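Local structure of phenylalanyl-tRNA synthetase beta chain (Bacteroides fragilis, 3IG2) at the interface of chains A and B. The protein is the beta subunit of phenylalanyl-tRNA synthetase, which joins L-phenylalanine to tRNA(Phe) using ATP and magnesium; the crystallised piece is the subunit's core domain. Sequence-based numbering; all coordinates share one arbitrary frame. Chains: chain A/B, Phenylalanyl-tRNA synthetase beta chain.

Contact 1: the interface of chains A and B. Residues chain A 27-30, 61, 93; chain B 29, 61, 93, 111.
With CG anti to its backbone N (chi1 171°) and the chain extended beyond it, B:Glu111 runs out across the interface until its carboxylate reaches the loop backbone of A:Asn28 and A:Ser29. Its OE1 is gripped from both sides of the carboxylate plane. The amide N of A:Ser29 gives a nearly straight hydrogen bond, 2.9 Å to B:Glu111 OE1 and 172° at the hydrogen, arriving on the syn side; from the opposite face and the anti side comes the phenol OH of B:Tyr93, 2.7 Å from the same oxygen. Water 1 also lies against OE1 and ties it to A:Asn27 O and A:Ser29 OG. A:Asn28, whose CG is anti to its backbone N, passes B:Glu111 heading the other way, the amide and carboxylate planes 52° apart. Its ND2 lies near OE1 with its hydrogens directed away, a doubtful approach not counted as a hydrogen bond. A:Leu30 CD1 lies 4.2 Å from B:Tyr93 CD1, the two side chains running antiparallel. A:Ser29 OG also holds water 2, which lies in the plane of the A:Tyr93 ring and joins the phenols of both chains. Beside this polar strip the two selenomethionines, bent at chi2 and chi3, meet tip to tip, A:Met61 CE lying 3.6 Å from B:Met61 CE. B:Met61 CE also meets the tip of A:Tyr93, 4.0 Å from its ring carbon CE1, while A:Met61 CE covers one face of that ring, toward its rim. By fixing a carboxylate of one chain to the backbone of the other beside a methyl-to-methyl core, the site joins two core domains in this crystal assembly; whether the full synthetase pairs this way the structure alone does not show.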
# COMPACT_ATOMS: atom_id res chain seq x y z
N ASN A 27 -11.66 0.82 -17.16
CA ASN A 27 -11.98 0.75 -18.56
C ASN A 27 -12.78 -0.53 -18.83
O ASN A 27 -12.66 -1.50 -18.09
CB ASN A 27 -10.70 0.87 -19.41
CG ASN A 27 -10.10 2.28 -19.38
OD1 ASN A 27 -8.91 2.46 -19.13
ND2 ASN A 27 -10.92 3.27 -19.63
N ASN A 28 -13.60 -0.51 -19.88
CA ASN A 28 -14.45 -1.64 -20.29
C ASN A 28 -13.62 -2.83 -20.72
O ASN A 28 -12.63 -2.68 -21.44
CB ASN A 28 -15.32 -1.21 -21.48
CG ASN A 28 -16.62 -2.05 -21.63
OD1 ASN A 28 -17.57 -1.57 -22.26
ND2 ASN A 28 -16.67 -3.28 -21.06
N SER A 29 -14.03 -4.02 -20.29
CA SER A 29 -13.30 -5.20 -20.73
C SER A 29 -13.63 -5.53 -22.19
O SER A 29 -12.82 -6.15 -22.87
CB SER A 29 -13.53 -6.35 -19.77
OG SER A 29 -12.97 -6.02 -18.50
N LEU A 30 -14.79 -5.08 -22.67
CA LEU A 30 -15.11 -5.12 -24.10
C LEU A 30 -14.31 -4.07 -24.88
O LEU A 30 -14.20 -2.89 -24.46
CB LEU A 30 -16.61 -4.92 -24.34
CG LEU A 30 -17.61 -5.91 -23.73
CD1 LEU A 30 -18.92 -5.23 -23.49
CD2 LEU A 30 -17.82 -7.05 -24.69
N MSE A 61 -13.14 -9.35 -26.21
CA MSE A 61 -12.67 -9.04 -24.86
C MSE A 61 -11.18 -8.61 -24.92
O MSE A 61 -10.43 -9.11 -25.75
CB MSE A 61 -12.84 -10.25 -23.95
CG MSE A 61 -14.23 -10.83 -23.99
SE MSE A 61 -15.65 -9.58 -23.44
CE MSE A 61 -15.03 -9.12 -21.66
N TYR A 93 -8.29 -11.30 -21.12
CA TYR A 93 -8.86 -12.53 -21.64
C TYR A 93 -8.03 -13.02 -22.80
O TYR A 93 -7.56 -12.24 -23.63
CB TYR A 93 -10.33 -12.31 -22.02
CG TYR A 93 -11.13 -11.83 -20.83
CD1 TYR A 93 -11.81 -12.73 -20.04
CD2 TYR A 93 -11.14 -10.48 -20.48
CE1 TYR A 93 -12.50 -12.30 -18.92
CE2 TYR A 93 -11.81 -10.04 -19.37
CZ TYR A 93 -12.51 -10.96 -18.60
OH TYR A 93 -13.18 -10.55 -17.48
N SER B 29 -15.34 -13.97 -14.57
CA SER B 29 -16.36 -13.37 -15.42
C SER B 29 -16.78 -14.30 -16.55
O SER B 29 -17.89 -14.19 -17.04
CB SER B 29 -15.87 -12.05 -15.98
OG SER B 29 -15.75 -11.11 -14.94
N MSE B 61 -20.08 -14.40 -21.20
CA MSE B 61 -19.77 -13.55 -20.07
C MSE B 61 -20.96 -13.56 -19.13
O MSE B 61 -22.11 -13.68 -19.57
CB MSE B 61 -19.47 -12.13 -20.52
CG MSE B 61 -18.33 -12.03 -21.52
SE MSE B 61 -16.61 -12.62 -20.88
CE MSE B 61 -16.35 -11.51 -19.39
N TYR B 93 -22.26 -8.48 -17.70
CA TYR B 93 -22.34 -8.12 -19.12
C TYR B 93 -23.73 -8.43 -19.70
O TYR B 93 -24.37 -9.41 -19.31
CB TYR B 93 -21.19 -8.78 -19.90
CG TYR B 93 -19.84 -8.37 -19.34
CD1 TYR B 93 -19.15 -7.29 -19.87
CD2 TYR B 93 -19.29 -9.02 -18.23
CE1 TYR B 93 -17.93 -6.89 -19.35
CE2 TYR B 93 -18.09 -8.61 -17.69
CZ TYR B 93 -17.42 -7.55 -18.25
OH TYR B 93 -16.22 -7.13 -17.74
N GLU B 111 -21.53 -3.13 -19.88
CA GLU B 111 -20.84 -3.66 -18.74
C GLU B 111 -21.32 -2.86 -17.54
O GLU B 111 -21.26 -1.63 -17.56
CB GLU B 111 -19.32 -3.51 -18.95
CG GLU B 111 -18.44 -3.82 -17.75
CD GLU B 111 -16.96 -3.56 -18.04
OE1 GLU B 111 -16.25 -4.50 -18.45
OE2 GLU B 111 -16.52 -2.39 -17.88
O HOH W 1 -13.69 -3.88 -17.29
O HOH W 2 -13.51 -8.15 -16.91

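Contact 2: the interface of chains A and B. Residues chain A 30, 49-51; chain B 48-50, 93, 109.
The backbone carbonyl O of B:Met49 receives the amide N-H of A:Leu51 in a nearly straight hydrogen bond, 3.0 Å from A:Leu51 N to B:Met49 O and 173° at the hydrogen. The donor stands above the carbonyl plane, 45° out of it, rather than on a lone pair. This bond belongs to a short antiparallel bridge in which A:Leu50 faces B:Leu50, and the two-fold gives it a twin from chain B to chain A. The side chains then pack around the bridge. A:Leu51 and B:Met49, a selenomethionine, run alongside each other in parallel: with CG anti to its backbone N (chi1 -171°), A:Leu51 turns its CD2 branch toward B:Met49, 3.7 Å from CB. A:Leu50 works with both branches. Its CD1 meets the CD1 of B:Leu50 at 3.9 Å and also touches B:Val48 CG1, the leucine crossing each of these partners at a slant. Its CD2 approaches B:Tyr109 tip to tip and rests over one ring face, displaced toward the rim, 3.9 Å from CZ. The chi2 of this leucine is 14° in both copies, close to eclipsed, so the branch placement may be strained or imperfectly modelled. A:Leu30 comes in at about a right angle to B:Tyr109 and sets its CD1 3.8 Å from the tyrosine CB, near the base of the side chain rather than the phenol. B:Tyr109 is thus touched at its root by one leucine and near its tip by another, and B:Tyr109 OH ends 3.5 Å from A:Leu51 O, a near approach not counted as a hydrogen bond. In the fold, the bridge lies just past strand 48-49 of each chain, where the two copies run antiparallel across the axis, while B:Tyr109 stands at the start of the long strand 109-120.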
# COMPACT_ATOMS: atom_id res chain seq x y z
N LEU A 30 -14.79 -5.08 -22.67
CA LEU A 30 -15.11 -5.12 -24.10
C LEU A 30 -14.31 -4.07 -24.88
O LEU A 30 -14.20 -2.89 -24.46
CB LEU A 30 -16.61 -4.92 -24.34
CG LEU A 30 -17.61 -5.91 -23.73
CD1 LEU A 30 -18.92 -5.23 -23.49
CD2 LEU A 30 -17.82 -7.05 -24.69
N MSE A 49 -13.03 -13.45 -29.22
CA MSE A 49 -14.02 -12.71 -29.99
C MSE A 49 -15.44 -12.96 -29.48
O MSE A 49 -15.72 -13.99 -28.91
CB MSE A 49 -13.92 -13.10 -31.46
CG MSE A 49 -12.53 -12.99 -32.05
SE MSE A 49 -12.06 -11.15 -32.34
CE MSE A 49 -13.70 -10.57 -33.22
N LEU A 50 -16.33 -12.01 -29.71
CA LEU A 50 -17.76 -12.17 -29.43
C LEU A 50 -18.47 -12.82 -30.61
O LEU A 50 -18.06 -12.67 -31.76
CB LEU A 50 -18.41 -10.80 -29.21
CG LEU A 50 -18.44 -10.09 -27.86
CD1 LEU A 50 -17.50 -10.64 -26.79
CD2 LEU A 50 -18.33 -8.58 -27.98
N LEU A 51 -19.55 -13.52 -30.30
CA LEU A 51 -20.43 -14.10 -31.28
C LEU A 51 -21.03 -12.95 -32.09
O LEU A 51 -21.37 -11.89 -31.56
CB LEU A 51 -21.50 -14.92 -30.56
CG LEU A 51 -22.42 -15.79 -31.42
CD1 LEU A 51 -21.76 -17.13 -31.74
CD2 LEU A 51 -23.76 -15.99 -30.71
N VAL B 48 -23.99 -12.12 -23.44
CA VAL B 48 -22.84 -11.77 -24.27
C VAL B 48 -22.10 -13.06 -24.53
O VAL B 48 -21.35 -13.55 -23.69
CB VAL B 48 -21.95 -10.73 -23.59
CG1 VAL B 48 -20.70 -10.44 -24.44
CG2 VAL B 48 -22.74 -9.44 -23.34
N MSE B 49 -22.36 -13.63 -25.70
CA MSE B 49 -21.88 -14.95 -26.08
C MSE B 49 -20.53 -14.76 -26.74
O MSE B 49 -20.27 -13.72 -27.35
CB MSE B 49 -22.82 -15.59 -27.13
CG MSE B 49 -24.22 -15.90 -26.65
SE MSE B 49 -24.24 -17.23 -25.21
CE MSE B 49 -23.18 -18.64 -26.01
N LEU B 50 -19.71 -15.80 -26.67
CA LEU B 50 -18.39 -15.80 -27.26
C LEU B 50 -18.40 -16.61 -28.55
O LEU B 50 -19.34 -17.37 -28.79
CB LEU B 50 -17.39 -16.37 -26.26
CG LEU B 50 -16.76 -15.45 -25.21
CD1 LEU B 50 -17.42 -14.08 -25.03
CD2 LEU B 50 -16.51 -16.12 -23.90
N TYR B 93 -22.26 -8.48 -17.70
CA TYR B 93 -22.34 -8.12 -19.12
C TYR B 93 -23.73 -8.43 -19.70
O TYR B 93 -24.37 -9.41 -19.31
CB TYR B 93 -21.19 -8.78 -19.90
CG TYR B 93 -19.84 -8.37 -19.34
CD1 TYR B 93 -19.15 -7.29 -19.87
CD2 TYR B 93 -19.29 -9.02 -18.23
CE1 TYR B 93 -17.93 -6.89 -19.35
CE2 TYR B 93 -18.09 -8.61 -17.69
CZ TYR B 93 -17.42 -7.55 -18.25
OH TYR B 93 -16.22 -7.13 -17.74
N TYR B 109 -23.97 -3.74 -26.43
CA TYR B 109 -23.34 -4.44 -25.30
C TYR B 109 -23.12 -3.46 -24.17
O TYR B 109 -22.80 -2.28 -24.40
CB TYR B 109 -22.00 -5.06 -25.68
CG TYR B 109 -22.05 -6.07 -26.80
CD1 TYR B 109 -22.52 -7.38 -26.59
CD2 TYR B 109 -21.59 -5.74 -28.08
CE1 TYR B 109 -22.55 -8.31 -27.64
CE2 TYR B 109 -21.62 -6.66 -29.12
CZ TYR B 109 -22.10 -7.94 -28.91
OH TYR B 109 -22.11 -8.82 -29.97

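Contact 1 and contact 2 are neighbouring patches of one two-fold interface, the centres of their C-alpha atoms about 8 Å apart. A:Leu30 and B:Tyr93 belong to both, and strand 109-120 of chain B serves both as well, with B:Tyr109 in contact 2 and B:Glu111 in contact 1. Polar, water-bridged contacts therefore pass directly into an apolar seam closed by backbone pairing. The two-fold repeats each patch with the chains exchanged. The native enzyme is a tetramer of two alpha and two beta subunits; this structure alone does not show whether the two beta chains meet this way in it, or only as isolated domains.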